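Local coordinates for protein dual function macrocyclase-peptidase POPB (Galerina marginata, PDB 5N4B) that cleaves precursor peptides on the C-terminal side of prolyl residues and macrocyclises the trimmed intermediate in the biosynthesis of amanitin toxins, at residues 242-246 / 247-251; 331-334 / 335-339; 718-722 / 723-727. The protein carries 1 engineered substitution. All coordinates share one frame; numbering follows the deposited sequence.

Interaction 1 (242-246 / 247-251)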
# COMPACT_ATOMS: atom_id res chain seq x y z
N VAL A 242 18.30 10.49 21.26
CA VAL A 242 17.51 11.70 21.49
C VAL A 242 18.35 12.77 22.13
O VAL A 242 19.11 12.51 23.07
CB VAL A 242 16.29 11.38 22.35
CG1 VAL A 242 15.53 12.64 22.69
CG2 VAL A 242 15.37 10.44 21.64
N GLY A 243 18.20 14.00 21.63
CA GLY A 243 18.92 15.14 22.17
C GLY A 243 20.28 15.37 21.57
O GLY A 243 21.11 16.04 22.20
N THR A 244 20.54 14.79 20.40
CA THR A 244 21.80 14.95 19.70
C THR A 244 21.49 15.33 18.26
O THR A 244 20.36 15.17 17.79
CB THR A 244 22.68 13.68 19.67
OG1 THR A 244 22.01 12.63 18.91
CG2 THR A 244 22.99 13.18 21.04
N THR A 245 22.51 15.83 17.57
CA THR A 245 22.44 16.04 16.13
C THR A 245 22.81 14.75 15.40
O THR A 245 23.43 13.83 15.95
CB THR A 245 23.42 17.14 15.67
OG1 THR A 245 24.75 16.64 15.73
CG2 THR A 245 23.37 18.39 16.49
N GLN A 246 22.45 14.69 14.13
CA GLN A 246 22.65 13.48 13.34
C GLN A 246 24.12 13.13 13.16
O GLN A 246 24.43 11.97 12.89
CB GLN A 246 21.92 13.61 12.00
CG GLN A 246 21.86 12.33 11.17
CD GLN A 246 20.99 12.45 9.96
OE1 GLN A 246 20.78 13.55 9.41
NE2 GLN A 246 20.42 11.33 9.55
N GLU A 247 25.02 14.12 13.32
CA GLU A 247 26.45 13.84 13.25
C GLU A 247 26.89 12.78 14.27
O GLU A 247 27.83 12.03 14.01
CB GLU A 247 27.22 15.17 13.39
CG GLU A 247 27.06 16.11 12.13
CD GLU A 247 25.80 17.02 12.11
OE1 GLU A 247 25.96 18.26 12.19
OE2 GLU A 247 24.66 16.51 11.96
N GLU A 248 26.17 12.65 15.37
CA GLU A 248 26.49 11.66 16.39
C GLU A 248 25.85 10.28 16.16
O GLU A 248 26.19 9.32 16.86
CB GLU A 248 26.06 12.16 17.77
CG GLU A 248 26.82 13.42 18.25
CD GLU A 248 26.58 13.71 19.74
OE1 GLU A 248 26.69 12.76 20.55
OE2 GLU A 248 26.29 14.87 20.09
N ASP A 249 24.99 10.14 15.15
CA ASP A 249 24.30 8.87 14.94
C ASP A 249 25.28 7.74 14.61
O ASP A 249 26.28 7.94 13.92
CB ASP A 249 23.27 9.03 13.81
CG ASP A 249 22.05 9.82 14.22
OD1 ASP A 249 22.05 10.52 15.25
OD2 ASP A 249 21.07 9.79 13.44
N ILE A 250 24.95 6.55 15.09
CA ILE A 250 25.76 5.35 14.94
C ILE A 250 25.27 4.59 13.71
O ILE A 250 24.06 4.43 13.53
CB ILE A 250 25.61 4.48 16.20
CG1 ILE A 250 26.25 5.20 17.39
CG2 ILE A 250 26.24 3.11 16.00
CD1 ILE A 250 25.90 4.59 18.74
N ILE A 251 26.18 4.10 12.88
CA ILE A 251 25.85 3.19 11.79
C ILE A 251 25.85 1.78 12.38
O ILE A 251 26.91 1.24 12.72
CB ILE A 251 26.81 3.29 10.60
CG1 ILE A 251 26.69 4.65 9.93
CG2 ILE A 251 26.45 2.22 9.57
CD1 ILE A 251 27.70 4.86 8.77
O HOH W 1 22.78 10.30 17.79
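Asp249 folds its side chain back over Gln246, three residues earlier, at the end of a short 3-10 turn. Its CB starts 3.3 Å from Gln246 O, the carbonyl that also accepts the Asp249 backbone N-H at 3.0 Å. With CG anti to its own carbonyl carbon (chi1 -74°), the carboxylate crosses Gln246 at a slant, its plane turned 63° from the Gln246 amide. OD2 comes 3.5 Å from Gln246 CG and bonds to Tyr217 OH; OD1 lies 3.6 Å from Gln246 CA and bonds to His240 ND1. OD1 also accepts a hydrogen bond from a water 2.7 Å away, which donates equally to Thr244 OG1. Threonine suits that place because its hydroxyl can accept from the water while bonding to Lys241 O. Its methyl CG2 faces the Glu248 carboxylate, 3.8 Å from OE1, and Glu248 N closes the turn onto Thr245 O. Gln246, extended beyond CG, carries its amide to the neighbouring strand, where OE1 accepts from Lys199 N and NE2 bonds to Tyr217 OH. The turn thus joins strand 236-241 to strand 250-254, at one edge of a four-stranded propeller sheet, with Gln246 and Asp249 touching Val198 of strand 198-201 in the preceding sheet.

Interaction 2 (331-334 / 335-339)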
# COMPACT_ATOMS: atom_id res chain seq x y z
N LEU A 331 9.19 -20.35 5.98
CA LEU A 331 10.18 -21.42 5.76
C LEU A 331 9.49 -22.77 5.64
O LEU A 331 8.86 -23.24 6.59
CB LEU A 331 11.16 -21.43 6.93
CG LEU A 331 12.13 -22.60 6.97
CD1 LEU A 331 12.99 -22.52 5.79
CD2 LEU A 331 12.97 -22.54 8.22
N ASN A 332 9.60 -23.37 4.47
CA ASN A 332 8.98 -24.67 4.21
C ASN A 332 7.49 -24.65 4.51
O ASN A 332 6.90 -25.68 4.84
CB ASN A 332 9.64 -25.79 5.01
CG ASN A 332 11.07 -25.94 4.68
OD1 ASN A 332 11.44 -25.91 3.52
ND2 ASN A 332 11.90 -26.08 5.72
N ALA A 333 6.84 -23.50 4.29
CA ALA A 333 5.47 -23.25 4.75
C ALA A 333 4.88 -22.07 4.00
O ALA A 333 4.80 -20.96 4.52
CB ALA A 333 5.44 -23.02 6.25
N PRO A 334 4.46 -22.30 2.77
CA PRO A 334 4.00 -21.18 1.94
C PRO A 334 2.81 -20.44 2.47
O PRO A 334 2.62 -19.27 2.09
CB PRO A 334 3.73 -21.83 0.59
CG PRO A 334 3.56 -23.24 0.85
CD PRO A 334 4.45 -23.57 2.03
N GLN A 335 2.01 -21.01 3.39
CA GLN A 335 0.90 -20.31 4.01
C GLN A 335 1.27 -19.68 5.34
O GLN A 335 0.40 -19.12 6.02
CB GLN A 335 -0.28 -21.26 4.20
CG GLN A 335 -0.86 -21.78 2.92
CD GLN A 335 -1.86 -20.91 2.30
OE1 GLN A 335 -1.86 -19.70 2.43
NE2 GLN A 335 -2.78 -21.54 1.57
N TYR A 336 2.56 -19.73 5.71
CA TYR A 336 3.13 -19.17 6.92
C TYR A 336 2.78 -19.99 8.17
O TYR A 336 1.82 -20.77 8.19
CB TYR A 336 2.81 -17.68 7.07
CG TYR A 336 3.51 -16.75 6.12
CD1 TYR A 336 3.09 -16.61 4.80
CD2 TYR A 336 4.60 -16.00 6.53
CE1 TYR A 336 3.72 -15.72 3.93
CE2 TYR A 336 5.24 -15.13 5.65
CZ TYR A 336 4.78 -15.01 4.37
OH TYR A 336 5.38 -14.14 3.43
N LYS A 337 3.55 -19.75 9.22
CA LYS A 337 3.47 -20.48 10.49
C LYS A 337 4.28 -19.72 11.52
O LYS A 337 4.95 -18.75 11.20
CB LYS A 337 3.98 -21.92 10.37
CG LYS A 337 5.45 -22.03 10.04
CD LYS A 337 5.93 -23.45 9.99
CE LYS A 337 7.36 -23.56 9.54
NZ LYS A 337 7.80 -25.01 9.62
N VAL A 338 4.20 -20.13 12.77
CA VAL A 338 5.04 -19.58 13.83
C VAL A 338 6.02 -20.64 14.26
O VAL A 338 5.60 -21.76 14.63
CB VAL A 338 4.25 -19.09 15.06
CG1 VAL A 338 5.20 -18.54 16.12
CG2 VAL A 338 3.20 -18.07 14.69
N ILE A 339 7.30 -20.29 14.25
CA ILE A 339 8.35 -21.14 14.77
C ILE A 339 8.94 -20.50 16.03
O ILE A 339 8.78 -19.30 16.31
CB ILE A 339 9.47 -21.42 13.74
CG1 ILE A 339 10.14 -20.10 13.34
CG2 ILE A 339 8.94 -22.16 12.53
CD1 ILE A 339 11.43 -20.32 12.54
O HOH W 2 6.64 -26.49 7.56
O HOH W 3 10.66 -25.77 8.87
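The phenol ring of Tyr336 meets the carbonyl oxygen of Pro334 obliquely, its CD1 3.8 Å from Pro334 O, while its hydroxyl reaches Asp314 OD2; the Tyr336 side chain also touches Lys328, Asn330 and Leu362. The puckered, non-aromatic ring of Pro334 has its CB 3.4 Å from Gln335 N. Pro334 and Gln335 are the two corners of a type I beta turn, closed by Tyr336 N bonding to Ala333 O at 2.8 Å. Proline fits the first corner, since its ring already holds phi near -60°. Beyond the turn, Lys337 folds back over the loop. Its CG sits between backbone N and carbonyl carbon (chi1 64°), and the otherwise extended chain runs past Ala333, whose small CB touches CD at 3.8 Å, to bring CE within 3.3 Å of Leu331 O. At the tip, NZ forms a salt bridge with Asp352 and donates a hydrogen bond to a water 2.8 Å away, which in turn donates one to Asn332 O; lysine's length and several N-H groups suit this shared role. The loop links strands 324-329 and 337-342 of one propeller sheet. It leans on strand 361-368 of the next, and the backbone of Pro334 is hydrogen-bonded to that of Glu536, where helix 536-540 begins.

Interaction 3 (718-722 / 723-727)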
# COMPACT_ATOMS: atom_id res chain seq x y z
N PHE A 718 -15.68 9.51 -16.13
CA PHE A 718 -15.15 9.05 -17.42
C PHE A 718 -15.63 7.64 -17.70
O PHE A 718 -16.09 7.33 -18.80
CB PHE A 718 -13.63 9.14 -17.44
CG PHE A 718 -13.00 8.61 -18.71
CD1 PHE A 718 -12.80 9.48 -19.76
CD2 PHE A 718 -12.62 7.31 -18.82
CE1 PHE A 718 -12.24 9.05 -20.97
CE2 PHE A 718 -12.05 6.85 -20.02
CZ PHE A 718 -11.85 7.73 -21.07
N ILE A 719 -15.50 6.77 -16.72
CA ILE A 719 -15.95 5.40 -16.88
C ILE A 719 -17.44 5.37 -17.17
O ILE A 719 -17.90 4.67 -18.07
CB ILE A 719 -15.57 4.56 -15.66
CG1 ILE A 719 -14.07 4.26 -15.64
CG2 ILE A 719 -16.39 3.26 -15.64
CD1 ILE A 719 -13.57 3.70 -14.36
N ALA A 720 -18.24 6.11 -16.39
CA ALA A 720 -19.69 6.06 -16.57
C ALA A 720 -20.09 6.48 -17.97
O ALA A 720 -20.91 5.82 -18.63
CB ALA A 720 -20.40 6.94 -15.55
N ARG A 721 -19.52 7.57 -18.47
CA ARG A 721 -19.85 8.03 -19.82
C ARG A 721 -19.39 7.02 -20.87
O ARG A 721 -20.13 6.71 -21.81
CB ARG A 721 -19.25 9.40 -20.09
CG ARG A 721 -19.48 9.81 -21.52
CD ARG A 721 -19.57 11.28 -21.73
NE ARG A 721 -20.80 11.80 -21.15
CZ ARG A 721 -21.25 13.01 -21.42
NH1 ARG A 721 -22.36 13.46 -20.83
NH2 ARG A 721 -20.58 13.77 -22.26
N ALA A 722 -18.18 6.48 -20.70
CA ALA A 722 -17.71 5.49 -21.67
C ALA A 722 -18.60 4.28 -21.73
O ALA A 722 -18.68 3.65 -22.78
CB ALA A 722 -16.31 5.01 -21.31
N LEU A 723 -19.22 3.88 -20.61
CA LEU A 723 -20.14 2.73 -20.59
C LEU A 723 -21.57 3.12 -20.88
O LEU A 723 -22.45 2.25 -20.89
CB LEU A 723 -20.05 2.04 -19.21
CG LEU A 723 -18.64 1.58 -18.77
CD1 LEU A 723 -18.71 0.80 -17.47
CD2 LEU A 723 -17.89 0.80 -19.87
N GLY A 724 -21.83 4.39 -21.17
CA GLY A 724 -23.16 4.85 -21.52
C GLY A 724 -24.12 4.93 -20.35
O GLY A 724 -25.34 4.87 -20.56
N LEU A 725 -23.62 5.08 -19.13
CA LEU A 725 -24.48 5.16 -17.96
C LEU A 725 -24.96 6.57 -17.74
O LEU A 725 -24.19 7.54 -17.85
CB LEU A 725 -23.73 4.69 -16.73
CG LEU A 725 -23.01 3.35 -16.83
CD1 LEU A 725 -22.26 3.04 -15.57
CD2 LEU A 725 -24.00 2.23 -17.18
N GLU A 726 -26.20 6.67 -17.29
CA GLU A 726 -26.87 7.94 -17.10
C GLU A 726 -27.29 8.04 -15.65
O GLU A 726 -27.61 7.02 -14.99
CB GLU A 726 -28.10 8.09 -18.01
CG GLU A 726 -27.79 7.94 -19.50
CD GLU A 726 -27.04 9.12 -20.08
OE1 GLU A 726 -26.65 10.03 -19.32
OE2 GLU A 726 -26.82 9.13 -21.32
N LEU A 727 -27.26 9.27 -15.17
CA LEU A 727 -27.83 9.59 -13.87
C LEU A 727 -29.34 9.47 -13.94
O LEU A 727 -29.97 9.92 -14.90
CB LEU A 727 -27.39 11.00 -13.44
CG LEU A 727 -25.88 11.14 -13.18
CD1 LEU A 727 -25.48 12.58 -12.97
CD2 LEU A 727 -25.52 10.31 -11.96
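Helix 705-722 runs out at residues 718-722, and the chain then turns away through Leu723 and Gly724. Leu723 N still makes a helical bond to Ile719 O at 3.0 Å, and a weak second hydrogen bond to Ala720 O. Gly724 leaves the helical conformation with a positive phi of 74°, which glycine adopts easily because it has no CB to collide with its own backbone. That change brings Gly724 N to Arg721 O at 2.9 Å, and Leu725 N to Ala720 O, also at 2.9 Å, with an N-H...O angle of 162°. Together the two bonds back into the last turn make a Schellman motif, occupying carbonyls that have no further helical N-H ahead of them. The apolar contact that commonly accompanies this cap is present too: Leu725 CB lies 4.2 Å from Ala720 CB. Alanine's small side chain lets the departing chain pass close, and both residues also touch Tyr519 of helix 510-519. Leu725 CD1 leans back as far as Ala720 CA, at 4.1 Å. Leu723 lies side by side with Ile719, pointing the same way. A chi1 of -56° places Leu723 CG 3.3 Å from Ile719 O and carries CD1 to 3.8 Å from Ile719 CG2, so the branched methyl of isoleucine and a leucine tip pack together beside the Ile719 carbonyl. Leu723 reaches Ala491 as well, while its own carbonyl O accepts a bond from Lys571 NZ. Ala722, similarly small, rests against Ala653 at the start of strand 653-659 in the central sheet of the peptidase domain, and Phe718, one turn earlier, touches Ala653 and Leu655 of the same strand.

All three contacts are local turns, strung along the chain in series and touching nowhere. Interactions 1 and 2 belong to different sheets of the beta-propeller, their centres 38 Å apart and their nearest atoms about 26 Å apart. Interaction 3 lies in the alpha/beta hydrolase domain, with centres 57 Å from interaction 1 and 46 Å from interaction 2, across the middle of the chain from both. None adjoins the charge relay residues Asp662, His699 and Ala578, the last an engineered replacement. In sequence, 718-727 ends the helix that follows His699. Of the two propeller contacts, interaction 2 is the one with a partner in the catalytic domain.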